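Local coordinates for protein predicted ATPase involved in replication control, Cdc46/Mcm family (Methanopyrus kandleri AV19, PDB 3F8T) that probably binds ATP and single-stranded DNA as a homolog of the MCM replicative helicase, the family that unwinds DNA during replication, at residues A[120-125]-A[158-163]; A[151-156]-A[175-180]; A[457-462]-A[477-482]. The protein carries 2 engineered substitutions. All coordinates share one frame; numbering follows the deposited sequence.

Interaction 1 (A[120-125]-A[158-163]); sequences SIEGVV and GLRVEI
E122 and R160 form a salt bridge, OE1 to NH1 at 3.1 Å, across two neighbouring antiparallel strands of the OB-fold barrel in the N-terminal half of this MCM homolog. The carboxylate and guanidinium planes are turned 45° apart, and E122 CG lies over one face of the guanidinium. CG of E122 stands anti to the backbone N (chi1 -176°) and the chain beyond it is extended, which carries the carboxylate out on the face shared with V124, R160 and E162. The other terminal nitrogen of R160, NH2, is hydrogen-bonded to the carbonyl of D181. At one end of the pairing S120 OG donates to E162 OE2 over 2.8 Å, meeting the anti side of the carboxylate, while the hydroxyl accepts the backbone N-H of R107. The other face is apolar: I121 and I163 lie side by side, with I121 CG1 4.1 Å from I163 CB, and L172 and V148 pack against both. Between the faces, reciprocal N-H...O=C bonds join I121 to I163 and G123 to V161. V125 N donates to L159 O, and G158 N reaches V125 O at 2.7 Å, in the carbonyl plane and on a lone pair.

Interaction 2 (A[151-156]-A[175-180]); sequences HGHRLG and LEVHKK
H153 reaches from the loop at 151-156 over residues 175 and 176 of the facing segment. Its CB rests against V177 CG2 at 3.7 Å. CG lies anti to the carbonyl carbon (chi1 -62°), beside the backbone N. The ring itself lies against the L175-E176 peptide. ND1 is hydrogen-bonded to the carbonyl of L150, the residue just before H151, which ties the ring back to its own chain. H153 CD2 comes 3.9 Å from E176 CA, and H153 CE1 lies 3.1 Å from L175 O. At the tip, H153 NE2 is 2.7 Å from L175 O, but the angle is too poor for a hydrogen bond and the oxygen approaches the ring obliquely. E176 N sits over one face, displaced toward the rim. The peptide against the ring belongs to a classic beta bulge of the OB fold, in which L175 and E176 both face L164 of strand 160-168. E176 turns away from the loop and forms a salt bridge with R99. Farther along, V177 points toward the loop: its CG1 touches R154 O at 3.7 Å and L155 CD2 at 3.9 Å. The L155 and V177 side chains cross at about a right angle. Both also pack on I163, and L155 packs in addition on V125 and V128 of strand 118-130.

Interaction 3 (A[457-462]-A[477-482]); sequences RLAKAH and DIAAEL
The imidazole of H462 receives the tip of I478 on one face: CD1 stands 3.5 Å from the ring centroid and 23° off the ring normal, a CH-pi contact. The methyl is shifted toward the rim on the NE2 side, where the I478 CD1 to H462 NE2 separation falls to 3.2 Å, while CG and ND1 lie farther away. The two side chains cross at about a right angle. CG of H462 is anti to the backbone N (chi1 -175°), which sets it on the side of helix 473-489, toward which the CB already points. H462 also packs on D475 of that second helix and on L227 of helix 219-229. An alanine in place of H462 would probably leave the I478 methyl without the ring face it packs on and open a gap between the helices beside D475 and L227. Next to I478, A479 sits where the two helices come close, facing L458, one turn before H462. Its CB meets L458 CB at 3.4 Å, tighter than usual van der Waals contact, and A459 N at 3.5 Å, with A459 CB slightly farther off at 4.0 Å. The small side chain is consistent with the short L458 CA to A479 CA distance of 5.0 Å, and the short helical segments approach to 8.0 Å between axes. Beyond the alanine, L458 CD2 faces L482 CD1 at 4.3 Å, and L227 packs on both leucines. The segments cross at 134°, their N-to-C directions running largely opposite. Such close alanine-mediated helix packing, backed by leucines, forms part of the helical AAA-lid domain of this MCM homolog.

Overall arrangement
Interactions 1 and 2 belong to one OB fold and share an element: strand 160-168 pairs with 118-130 on one side and with 176-180 on the other, the latter through probable backbone hydrogen bonds from H178 N to E162 O and from K180 N to R160 O. Interaction 1 is partly buried and combines main-chain pairing with a polar face and an apolar one. Interaction 2, its centre about 9 Å from that of interaction 1, is a surface contact in which a loop packs on a strand without hydrogen bonds between them. Interaction 3 lies in the AAA-lid, its centre about 34 Å from that of interaction 1, and is buried helix packing through small and apolar side chains and one imidazole.

Interaction 1 (A[120-125]-A[158-163])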
ATOM      1  N   SER A 120     -10.868  -2.833 -17.602  1.00 22.07           N
ATOM      2  CA  SER A 120      -9.690  -2.780 -16.732  1.00 22.62           C
ATOM      3  C   SER A 120     -10.052  -3.290 -15.341  1.00 23.00           C
ATOM      4  O   SER A 120     -11.217  -3.211 -14.917  1.00 22.98           O
ATOM      5  CB  SER A 120      -9.065  -1.378 -16.674  1.00 22.99           C
ATOM      6  OG  SER A 120      -9.698  -0.560 -15.713  1.00 24.23           O
ATOM      7  N   ILE A 121      -9.065  -3.878 -14.672  1.00 23.06           N
ATOM      8  CA  ILE A 121      -9.162  -4.167 -13.245  1.00 22.84           C
ATOM      9  C   ILE A 121      -8.066  -3.398 -12.526  1.00 22.89           C
ATOM     10  O   ILE A 121      -7.067  -3.013 -13.138  1.00 22.45           O
ATOM     11  CB  ILE A 121      -9.079  -5.694 -12.928  1.00 23.23           C
ATOM     12  CG1 ILE A 121      -7.742  -6.319 -13.371  1.00 22.95           C
ATOM     13  CG2 ILE A 121     -10.273  -6.412 -13.539  1.00 23.15           C
ATOM     14  CD1 ILE A 121      -7.473  -7.728 -12.791  1.00 23.32           C
ATOM     15  N   GLU A 122      -8.256  -3.173 -11.231  1.00 22.08           N
ATOM     16  CA  GLU A 122      -7.222  -2.564 -10.433  1.00 22.38           C
ATOM     17  C   GLU A 122      -7.170  -3.238  -9.070  1.00 21.71           C
ATOM     18  O   GLU A 122      -8.207  -3.455  -8.437  1.00 20.97           O
ATOM     19  CB  GLU A 122      -7.502  -1.073 -10.283  1.00 23.25           C
ATOM     20  CG  GLU A 122      -6.421  -0.293  -9.543  1.00 26.82           C
ATOM     21  CD  GLU A 122      -6.804   1.162  -9.410  1.00 32.88           C
ATOM     22  OE1 GLU A 122      -7.743   1.455  -8.649  1.00 37.24           O
ATOM     23  OE2 GLU A 122      -6.188   2.008 -10.088  1.00 37.45           O
ATOM     24  N   GLY A 123      -5.963  -3.594  -8.643  1.00 20.35           N
ATOM     25  CA  GLY A 123      -5.760  -4.107  -7.300  1.00 20.09           C
ATOM     26  C   GLY A 123      -4.356  -4.599  -7.031  1.00 18.87           C
ATOM     27  O   GLY A 123      -3.416  -4.203  -7.712  1.00 19.55           O
ATOM     28  N   VAL A 124      -4.226  -5.459  -6.029  1.00 18.59           N
ATOM     29  CA  VAL A 124      -2.918  -5.920  -5.529  1.00 18.26           C
ATOM     30  C   VAL A 124      -2.652  -7.326  -6.026  1.00 18.16           C
ATOM     31  O   VAL A 124      -3.526  -8.188  -5.942  1.00 18.40           O
ATOM     32  CB  VAL A 124      -2.834  -5.867  -3.962  1.00 18.64           C
ATOM     33  CG1 VAL A 124      -1.500  -6.448  -3.439  1.00 17.21           C
ATOM     34  CG2 VAL A 124      -2.993  -4.419  -3.463  1.00 18.70           C
ATOM     35  N   VAL A 125      -1.451  -7.535  -6.572  1.00 18.69           N
ATOM     36  CA  VAL A 125      -1.053  -8.836  -7.085  1.00 18.96           C
ATOM     37  C   VAL A 125      -0.791  -9.778  -5.913  1.00 19.58           C
ATOM     38  O   VAL A 125       0.075  -9.529  -5.063  1.00 20.07           O
ATOM     39  CB  VAL A 125       0.202  -8.746  -8.020  1.00 18.48           C
ATOM     40  CG1 VAL A 125       0.558 -10.116  -8.580  1.00 17.82           C
ATOM     41  CG2 VAL A 125      -0.024  -7.736  -9.155  1.00 17.34           C
ATOM     42  N   GLY A 158       2.403  -8.231  -4.618  1.00 21.41           N
ATOM     43  CA  GLY A 158       2.401  -7.058  -3.733  1.00 20.92           C
ATOM     44  C   GLY A 158       2.246  -5.746  -4.477  1.00 20.85           C
ATOM     45  O   GLY A 158       1.874  -4.726  -3.885  1.00 21.01           O
ATOM     46  N   LEU A 159       2.544  -5.769  -5.775  1.00 21.14           N
ATOM     47  CA  LEU A 159       2.406  -4.583  -6.621  1.00 21.86           C
ATOM     48  C   LEU A 159       0.937  -4.215  -6.760  1.00 20.83           C
ATOM     49  O   LEU A 159       0.094  -5.096  -6.878  1.00 19.77           O
ATOM     50  CB  LEU A 159       3.001  -4.848  -8.017  1.00 22.57           C
ATOM     51  CG  LEU A 159       3.446  -3.655  -8.859  1.00 24.03           C
ATOM     52  CD1 LEU A 159       4.582  -2.900  -8.156  1.00 27.14           C
ATOM     53  CD2 LEU A 159       3.894  -4.161 -10.241  1.00 23.93           C
ATOM     54  N   ARG A 160       0.635  -2.920  -6.716  1.00 20.43           N
ATOM     55  CA  ARG A 160      -0.683  -2.444  -7.100  1.00 20.97           C
ATOM     56  C   ARG A 160      -0.683  -2.044  -8.578  1.00 21.17           C
ATOM     57  O   ARG A 160       0.148  -1.257  -9.023  1.00 20.61           O
ATOM     58  CB  ARG A 160      -1.118  -1.269  -6.236  1.00 21.73           C
ATOM     59  CG  ARG A 160      -2.564  -0.906  -6.409  1.00 22.51           C
ATOM     60  CD  ARG A 160      -3.058  -0.078  -5.222  1.00 26.79           C
ATOM     61  NE  ARG A 160      -4.355   0.509  -5.532  1.00 29.87           N
ATOM     62  CZ  ARG A 160      -4.517   1.680  -6.134  1.00 32.39           C
ATOM     63  NH1 ARG A 160      -5.749   2.124  -6.387  1.00 35.58           N
ATOM     64  NH2 ARG A 160      -3.460   2.419  -6.470  1.00 33.34           N
ATOM     65  N   VAL A 161      -1.640  -2.578  -9.327  1.00 21.59           N
ATOM     66  CA  VAL A 161      -1.637  -2.440 -10.777  1.00 21.86           C
ATOM     67  C   VAL A 161      -3.022  -2.122 -11.339  1.00 22.49           C
ATOM     68  O   VAL A 161      -4.041  -2.470 -10.739  1.00 21.67           O
ATOM     69  CB  VAL A 161      -1.073  -3.733 -11.452  1.00 21.73           C
ATOM     70  CG1 VAL A 161       0.361  -3.983 -11.004  1.00 23.56           C
ATOM     71  CG2 VAL A 161      -1.951  -4.955 -11.124  1.00 20.83           C
ATOM     72  N   GLU A 162      -3.053  -1.416 -12.469  1.00 22.30           N
ATOM     73  CA  GLU A 162      -4.231  -1.422 -13.320  1.00 23.57           C
ATOM     74  C   GLU A 162      -3.905  -2.234 -14.568  1.00 22.45           C
ATOM     75  O   GLU A 162      -2.861  -2.024 -15.219  1.00 22.14           O
ATOM     76  CB  GLU A 162      -4.716  -0.012 -13.687  1.00 23.49           C
ATOM     77  CG  GLU A 162      -6.076  -0.029 -14.421  1.00 25.80           C
ATOM     78  CD  GLU A 162      -6.749   1.340 -14.545  1.00 28.17           C
ATOM     79  OE1 GLU A 162      -6.041   2.371 -14.502  1.00 33.24           O
ATOM     80  OE2 GLU A 162      -8.000   1.381 -14.713  1.00 34.69           O
ATOM     81  N   ILE A 163      -4.780  -3.185 -14.879  1.00 21.70           N
ATOM     82  CA  ILE A 163      -4.558  -4.082 -16.013  1.00 20.77           C
ATOM     83  C   ILE A 163      -5.715  -3.948 -16.969  1.00 21.50           C
ATOM     84  O   ILE A 163      -6.881  -4.139 -16.599  1.00 21.48           O
ATOM     85  CB  ILE A 163      -4.430  -5.576 -15.607  1.00 21.03           C
ATOM     86  CG1 ILE A 163      -3.332  -5.771 -14.567  1.00 19.95           C
ATOM     87  CG2 ILE A 163      -4.127  -6.474 -16.851  1.00 19.04           C
ATOM     88  CD1 ILE A 163      -3.125  -7.227 -14.142  1.00 20.69           C
TER

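Interaction 2 (A[151-156]-A[175-180])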
ATOM      1  N   HIS A 151       0.737 -12.634 -20.968  1.00 30.49           N
ATOM      2  CA  HIS A 151       1.172 -12.398 -22.357  1.00 32.02           C
ATOM      3  C   HIS A 151       2.403 -11.486 -22.438  1.00 32.29           C
ATOM      4  O   HIS A 151       2.423 -10.517 -23.200  1.00 33.14           O
ATOM      5  CB  HIS A 151       0.021 -11.815 -23.196  1.00 32.32           C
ATOM      6  CG  HIS A 151      -1.207 -12.672 -23.213  1.00 33.52           C
ATOM      7  ND1 HIS A 151      -1.225 -13.939 -23.760  1.00 34.24           N
ATOM      8  CD2 HIS A 151      -2.458 -12.447 -22.743  1.00 33.58           C
ATOM      9  CE1 HIS A 151      -2.434 -14.456 -23.624  1.00 35.80           C
ATOM     10  NE2 HIS A 151      -3.202 -13.568 -23.012  1.00 34.42           N
ATOM     11  N   GLY A 152       3.426 -11.787 -21.642  1.00 32.92           N
ATOM     12  CA  GLY A 152       4.682 -11.030 -21.688  1.00 32.85           C
ATOM     13  C   GLY A 152       4.734  -9.789 -20.819  1.00 33.29           C
ATOM     14  O   GLY A 152       5.806  -9.195 -20.635  1.00 33.85           O
ATOM     15  N   HIS A 153       3.583  -9.377 -20.288  1.00 33.11           N
ATOM     16  CA  HIS A 153       3.527  -8.196 -19.430  1.00 32.76           C
ATOM     17  C   HIS A 153       4.015  -8.536 -18.039  1.00 32.14           C
ATOM     18  O   HIS A 153       3.675  -9.582 -17.491  1.00 32.09           O
ATOM     19  CB  HIS A 153       2.123  -7.614 -19.380  1.00 33.24           C
ATOM     20  CG  HIS A 153       1.622  -7.158 -20.709  1.00 35.10           C
ATOM     21  ND1 HIS A 153       0.874  -7.965 -21.536  1.00 36.52           N
ATOM     22  CD2 HIS A 153       1.773  -5.983 -21.364  1.00 37.40           C
ATOM     23  CE1 HIS A 153       0.579  -7.306 -22.641  1.00 38.25           C
ATOM     24  NE2 HIS A 153       1.112  -6.099 -22.563  1.00 39.33           N
ATOM     25  N   ARG A 154       4.821  -7.650 -17.473  1.00 31.24           N
ATOM     26  CA  ARG A 154       5.447  -7.934 -16.199  1.00 30.69           C
ATOM     27  C   ARG A 154       4.784  -7.234 -15.010  1.00 29.25           C
ATOM     28  O   ARG A 154       4.200  -6.157 -15.130  1.00 29.35           O
ATOM     29  CB  ARG A 154       6.951  -7.639 -16.266  1.00 31.12           C
ATOM     30  CG  ARG A 154       7.751  -8.796 -16.878  1.00 33.19           C
ATOM     31  CD  ARG A 154       9.091  -8.355 -17.446  1.00 35.77           C
ATOM     32  NE  ARG A 154       9.965  -7.738 -16.446  1.00 36.74           N
ATOM     33  CZ  ARG A 154      10.823  -8.392 -15.654  1.00 38.14           C
ATOM     34  NH1 ARG A 154      10.944  -9.712 -15.719  1.00 37.31           N
ATOM     35  NH2 ARG A 154      11.570  -7.712 -14.785  1.00 37.69           N
ATOM     36  N   LEU A 155       4.867  -7.899 -13.868  1.00 28.10           N
ATOM     37  CA  LEU A 155       4.421  -7.367 -12.589  1.00 27.05           C
ATOM     38  C   LEU A 155       4.901  -8.364 -11.532  1.00 26.53           C
ATOM     39  O   LEU A 155       5.526  -9.388 -11.880  1.00 26.45           O
ATOM     40  CB  LEU A 155       2.891  -7.135 -12.563  1.00 26.70           C
ATOM     41  CG  LEU A 155       1.926  -8.139 -13.186  1.00 26.27           C
ATOM     42  CD1 LEU A 155       1.981  -9.510 -12.491  1.00 26.77           C
ATOM     43  CD2 LEU A 155       0.510  -7.602 -13.185  1.00 26.63           C
ATOM     44  N   GLY A 156       4.637  -8.085 -10.259  1.00 24.74           N
ATOM     45  CA  GLY A 156       5.086  -8.987  -9.197  1.00 23.61           C
ATOM     46  C   GLY A 156       4.186  -8.943  -7.974  1.00 22.91           C
ATOM     47  O   GLY A 156       3.416  -8.009  -7.817  1.00 22.68           O
ATOM     48  N   LEU A 175      -3.722  -6.933 -21.922  1.00 24.40           N
ATOM     49  CA  LEU A 175      -3.215  -6.158 -23.061  1.00 25.36           C
ATOM     50  C   LEU A 175      -2.153  -5.153 -22.616  1.00 26.12           C
ATOM     51  O   LEU A 175      -1.194  -4.890 -23.334  1.00 25.77           O
ATOM     52  CB  LEU A 175      -4.362  -5.405 -23.739  1.00 25.10           C
ATOM     53  CG  LEU A 175      -5.380  -6.264 -24.491  1.00 24.72           C
ATOM     54  CD1 LEU A 175      -6.623  -5.434 -24.782  1.00 26.25           C
ATOM     55  CD2 LEU A 175      -4.787  -6.846 -25.788  1.00 25.70           C
ATOM     56  N   GLU A 176      -2.352  -4.575 -21.435  1.00 26.30           N
ATOM     57  CA  GLU A 176      -1.340  -3.707 -20.823  1.00 27.15           C
ATOM     58  C   GLU A 176      -1.457  -3.700 -19.300  1.00 26.69           C
ATOM     59  O   GLU A 176      -2.521  -3.977 -18.746  1.00 25.53           O
ATOM     60  CB  GLU A 176      -1.349  -2.266 -21.372  1.00 27.54           C
ATOM     61  CG  GLU A 176      -2.684  -1.686 -21.790  1.00 28.98           C
ATOM     62  CD  GLU A 176      -2.540  -0.308 -22.465  1.00 29.77           C
ATOM     63  OE1 GLU A 176      -1.983   0.618 -21.829  1.00 32.42           O
ATOM     64  OE2 GLU A 176      -2.991  -0.144 -23.624  1.00 31.67           O
ATOM     65  N   VAL A 177      -0.340  -3.373 -18.651  1.00 26.41           N
ATOM     66  CA  VAL A 177      -0.227  -3.363 -17.195  1.00 26.55           C
ATOM     67  C   VAL A 177       0.363  -2.008 -16.814  1.00 27.13           C
ATOM     68  O   VAL A 177       1.390  -1.613 -17.372  1.00 27.40           O
ATOM     69  CB  VAL A 177       0.678  -4.521 -16.688  1.00 25.67           C
ATOM     70  CG1 VAL A 177       1.007  -4.354 -15.196  1.00 26.74           C
ATOM     71  CG2 VAL A 177       0.010  -5.867 -16.928  1.00 25.25           C
ATOM     72  N   HIS A 178      -0.326  -1.289 -15.928  1.00 27.50           N
ATOM     73  CA  HIS A 178       0.146  -0.007 -15.417  1.00 28.60           C
ATOM     74  C   HIS A 178       0.395  -0.116 -13.922  1.00 28.78           C
ATOM     75  O   HIS A 178      -0.525  -0.402 -13.164  1.00 27.90           O
ATOM     76  CB  HIS A 178      -0.871   1.095 -15.699  1.00 29.17           C
ATOM     77  CG  HIS A 178      -1.137   1.316 -17.159  1.00 31.85           C
ATOM     78  ND1 HIS A 178      -0.221   1.909 -18.001  1.00 35.91           N
ATOM     79  CD2 HIS A 178      -2.215   1.023 -17.921  1.00 34.39           C
ATOM     80  CE1 HIS A 178      -0.724   1.969 -19.223  1.00 36.30           C
ATOM     81  NE2 HIS A 178      -1.933   1.438 -19.201  1.00 36.14           N
ATOM     82  N   LYS A 179       1.649   0.088 -13.519  1.00 29.30           N
ATOM     83  CA  LYS A 179       2.032   0.113 -12.107  1.00 29.56           C
ATOM     84  C   LYS A 179       1.377   1.326 -11.454  1.00 28.74           C
ATOM     85  O   LYS A 179       1.282   2.401 -12.061  1.00 28.93           O
ATOM     86  CB  LYS A 179       3.562   0.173 -11.968  1.00 29.73           C
ATOM     87  CG  LYS A 179       4.085  -0.269 -10.602  1.00 31.11           C
ATOM     88  CD  LYS A 179       5.485   0.296 -10.264  1.00 32.48           C
ATOM     89  CE  LYS A 179       6.596  -0.335 -11.094  1.00 36.84           C
ATOM     90  NZ  LYS A 179       7.954  -0.063 -10.497  1.00 39.39           N
ATOM     91  N   LYS A 180       0.888   1.146 -10.231  1.00 27.77           N
ATOM     92  CA  LYS A 180       0.246   2.216  -9.473  1.00 27.49           C
ATOM     93  C   LYS A 180       0.977   2.400  -8.143  1.00 27.10           C
ATOM     94  O   LYS A 180       1.757   1.524  -7.741  1.00 26.65           O
ATOM     95  CB  LYS A 180      -1.230   1.880  -9.193  1.00 27.54           C
ATOM     96  CG  LYS A 180      -2.135   1.791 -10.437  1.00 30.07           C
ATOM     97  CD  LYS A 180      -2.266   3.146 -11.127  1.00 33.03           C
ATOM     98  CE  LYS A 180      -3.109   3.070 -12.376  1.00 35.35           C
ATOM     99  NZ  LYS A 180      -3.152   4.405 -13.047  1.00 37.96           N
TER

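Interaction 3 (A[457-462]-A[477-482])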
ATOM      1  N   ARG A 457      10.849  10.798  12.770  1.00 18.25           N
ATOM      2  CA  ARG A 457       9.747  10.139  12.054  1.00 18.59           C
ATOM      3  C   ARG A 457       8.387  10.608  12.515  1.00 17.44           C
ATOM      4  O   ARG A 457       7.504  10.865  11.687  1.00 16.79           O
ATOM      5  CB  ARG A 457       9.821   8.627  12.231  1.00 18.73           C
ATOM      6  CG  ARG A 457      10.929   7.980  11.443  1.00 22.78           C
ATOM      7  CD  ARG A 457      10.947   6.459  11.700  1.00 26.89           C
ATOM      8  NE  ARG A 457      12.250   5.915  11.321  1.00 31.36           N
ATOM      9  CZ  ARG A 457      13.095   5.291  12.139  1.00 33.60           C
ATOM     10  NH1 ARG A 457      12.794   5.072  13.413  1.00 32.26           N
ATOM     11  NH2 ARG A 457      14.254   4.864  11.670  1.00 36.28           N
ATOM     12  N   LEU A 458       8.206  10.697  13.835  1.00 16.79           N
ATOM     13  CA  LEU A 458       6.933  11.155  14.387  1.00 17.17           C
ATOM     14  C   LEU A 458       6.647  12.604  14.023  1.00 17.11           C
ATOM     15  O   LEU A 458       5.482  12.973  13.797  1.00 17.41           O
ATOM     16  CB  LEU A 458       6.898  10.980  15.904  1.00 16.75           C
ATOM     17  CG  LEU A 458       6.762   9.547  16.436  1.00 16.44           C
ATOM     18  CD1 LEU A 458       7.355   9.466  17.854  1.00 17.89           C
ATOM     19  CD2 LEU A 458       5.276   9.171  16.445  1.00 17.10           C
ATOM     20  N   ALA A 459       7.692  13.436  14.020  1.00 16.74           N
ATOM     21  CA  ALA A 459       7.527  14.851  13.637  1.00 17.58           C
ATOM     22  C   ALA A 459       7.154  15.030  12.159  1.00 17.37           C
ATOM     23  O   ALA A 459       6.321  15.881  11.827  1.00 17.38           O
ATOM     24  CB  ALA A 459       8.776  15.652  13.980  1.00 17.46           C
ATOM     25  N   LYS A 460       7.781  14.245  11.282  1.00 17.57           N
ATOM     26  CA  LYS A 460       7.420  14.219   9.864  1.00 18.33           C
ATOM     27  C   LYS A 460       5.953  13.778   9.699  1.00 18.03           C
ATOM     28  O   LYS A 460       5.198  14.373   8.925  1.00 17.11           O
ATOM     29  CB  LYS A 460       8.361  13.292   9.089  1.00 18.31           C
ATOM     30  CG  LYS A 460       9.825  13.827   8.943  1.00 18.95           C
ATOM     31  CD  LYS A 460      10.694  12.817   8.167  1.00 20.21           C
ATOM     32  CE  LYS A 460      12.063  13.392   7.772  1.00 21.28           C
ATOM     33  NZ  LYS A 460      12.972  12.274   7.309  1.00 22.91           N
ATOM     34  N   ALA A 461       5.555  12.729  10.425  1.00 17.49           N
ATOM     35  CA  ALA A 461       4.163  12.274  10.388  1.00 17.17           C
ATOM     36  C   ALA A 461       3.185  13.367  10.796  1.00 17.54           C
ATOM     37  O   ALA A 461       2.143  13.562  10.139  1.00 18.24           O
ATOM     38  CB  ALA A 461       3.974  11.019  11.251  1.00 17.47           C
ATOM     39  N   HIS A 462       3.522  14.119  11.849  1.00 17.51           N
ATOM     40  CA  HIS A 462       2.647  15.194  12.274  1.00 17.39           C
ATOM     41  C   HIS A 462       2.602  16.321  11.220  1.00 17.88           C
ATOM     42  O   HIS A 462       1.553  16.930  11.000  1.00 16.99           O
ATOM     43  CB  HIS A 462       3.009  15.736  13.654  1.00 17.26           C
ATOM     44  CG  HIS A 462       2.031  16.756  14.151  1.00 18.57           C
ATOM     45  ND1 HIS A 462       0.741  16.429  14.515  1.00 19.97           N
ATOM     46  CD2 HIS A 462       2.130  18.098  14.281  1.00 17.95           C
ATOM     47  CE1 HIS A 462       0.095  17.525  14.880  1.00 18.12           C
ATOM     48  NE2 HIS A 462       0.914  18.551  14.744  1.00 21.93           N
ATOM     49  N   ASP A 477       8.114  18.898  19.058  1.00 20.79           N
ATOM     50  CA  ASP A 477       7.650  18.903  20.437  1.00 22.13           C
ATOM     51  C   ASP A 477       6.621  17.806  20.696  1.00 22.12           C
ATOM     52  O   ASP A 477       6.660  17.128  21.734  1.00 22.28           O
ATOM     53  CB  ASP A 477       7.065  20.276  20.794  1.00 22.89           C
ATOM     54  CG  ASP A 477       8.141  21.327  21.028  1.00 25.28           C
ATOM     55  OD1 ASP A 477       9.345  20.986  21.016  1.00 28.64           O
ATOM     56  OD2 ASP A 477       7.775  22.496  21.237  1.00 30.04           O
ATOM     57  N   ILE A 478       5.693  17.650  19.763  1.00 21.36           N
ATOM     58  CA  ILE A 478       4.663  16.621  19.880  1.00 21.87           C
ATOM     59  C   ILE A 478       5.281  15.220  19.827  1.00 20.61           C
ATOM     60  O   ILE A 478       4.962  14.355  20.646  1.00 20.54           O
ATOM     61  CB  ILE A 478       3.613  16.778  18.767  1.00 21.50           C
ATOM     62  CG1 ILE A 478       2.713  17.973  19.055  1.00 23.92           C
ATOM     63  CG2 ILE A 478       2.788  15.478  18.590  1.00 23.72           C
ATOM     64  CD1 ILE A 478       1.894  18.404  17.827  1.00 23.93           C
ATOM     65  N   ALA A 479       6.152  15.012  18.841  1.00 19.68           N
ATOM     66  CA  ALA A 479       6.921  13.769  18.686  1.00 19.17           C
ATOM     67  C   ALA A 479       7.738  13.411  19.952  1.00 19.81           C
ATOM     68  O   ALA A 479       7.685  12.276  20.451  1.00 18.86           O
ATOM     69  CB  ALA A 479       7.831  13.898  17.482  1.00 18.90           C
ATOM     70  N   ALA A 480       8.475  14.386  20.472  1.00 20.00           N
ATOM     71  CA  ALA A 480       9.334  14.174  21.637  1.00 20.15           C
ATOM     72  C   ALA A 480       8.532  13.814  22.879  1.00 21.07           C
ATOM     73  O   ALA A 480       8.957  12.962  23.656  1.00 21.10           O
ATOM     74  CB  ALA A 480      10.170  15.426  21.906  1.00 20.75           C
ATOM     75  N   GLU A 481       7.377  14.452  23.065  1.00 21.42           N
ATOM     76  CA  GLU A 481       6.490  14.125  24.195  1.00 22.86           C
ATOM     77  C   GLU A 481       6.055  12.660  24.148  1.00 22.42           C
ATOM     78  O   GLU A 481       5.992  11.994  25.175  1.00 22.93           O
ATOM     79  CB  GLU A 481       5.265  15.044  24.201  1.00 23.82           C
ATOM     80  CG  GLU A 481       4.442  15.010  25.497  1.00 28.95           C
ATOM     81  CD  GLU A 481       3.338  13.950  25.512  1.00 34.10           C
ATOM     82  OE1 GLU A 481       2.708  13.688  24.454  1.00 37.33           O
ATOM     83  OE2 GLU A 481       3.092  13.385  26.603  1.00 35.67           O
ATOM     84  N   LEU A 482       5.774  12.148  22.951  1.00 21.56           N
ATOM     85  CA  LEU A 482       5.385  10.734  22.819  1.00 21.03           C
ATOM     86  C   LEU A 482       6.523   9.772  23.081  1.00 20.77           C
ATOM     87  O   LEU A 482       6.316   8.742  23.719  1.00 20.57           O
ATOM     88  CB  LEU A 482       4.791  10.453  21.435  1.00 20.91           C
ATOM     89  CG  LEU A 482       3.471  11.169  21.135  1.00 21.52           C
ATOM     90  CD1 LEU A 482       3.105  10.976  19.666  1.00 24.21           C
ATOM     91  CD2 LEU A 482       2.318  10.739  22.047  1.00 22.15           C
TER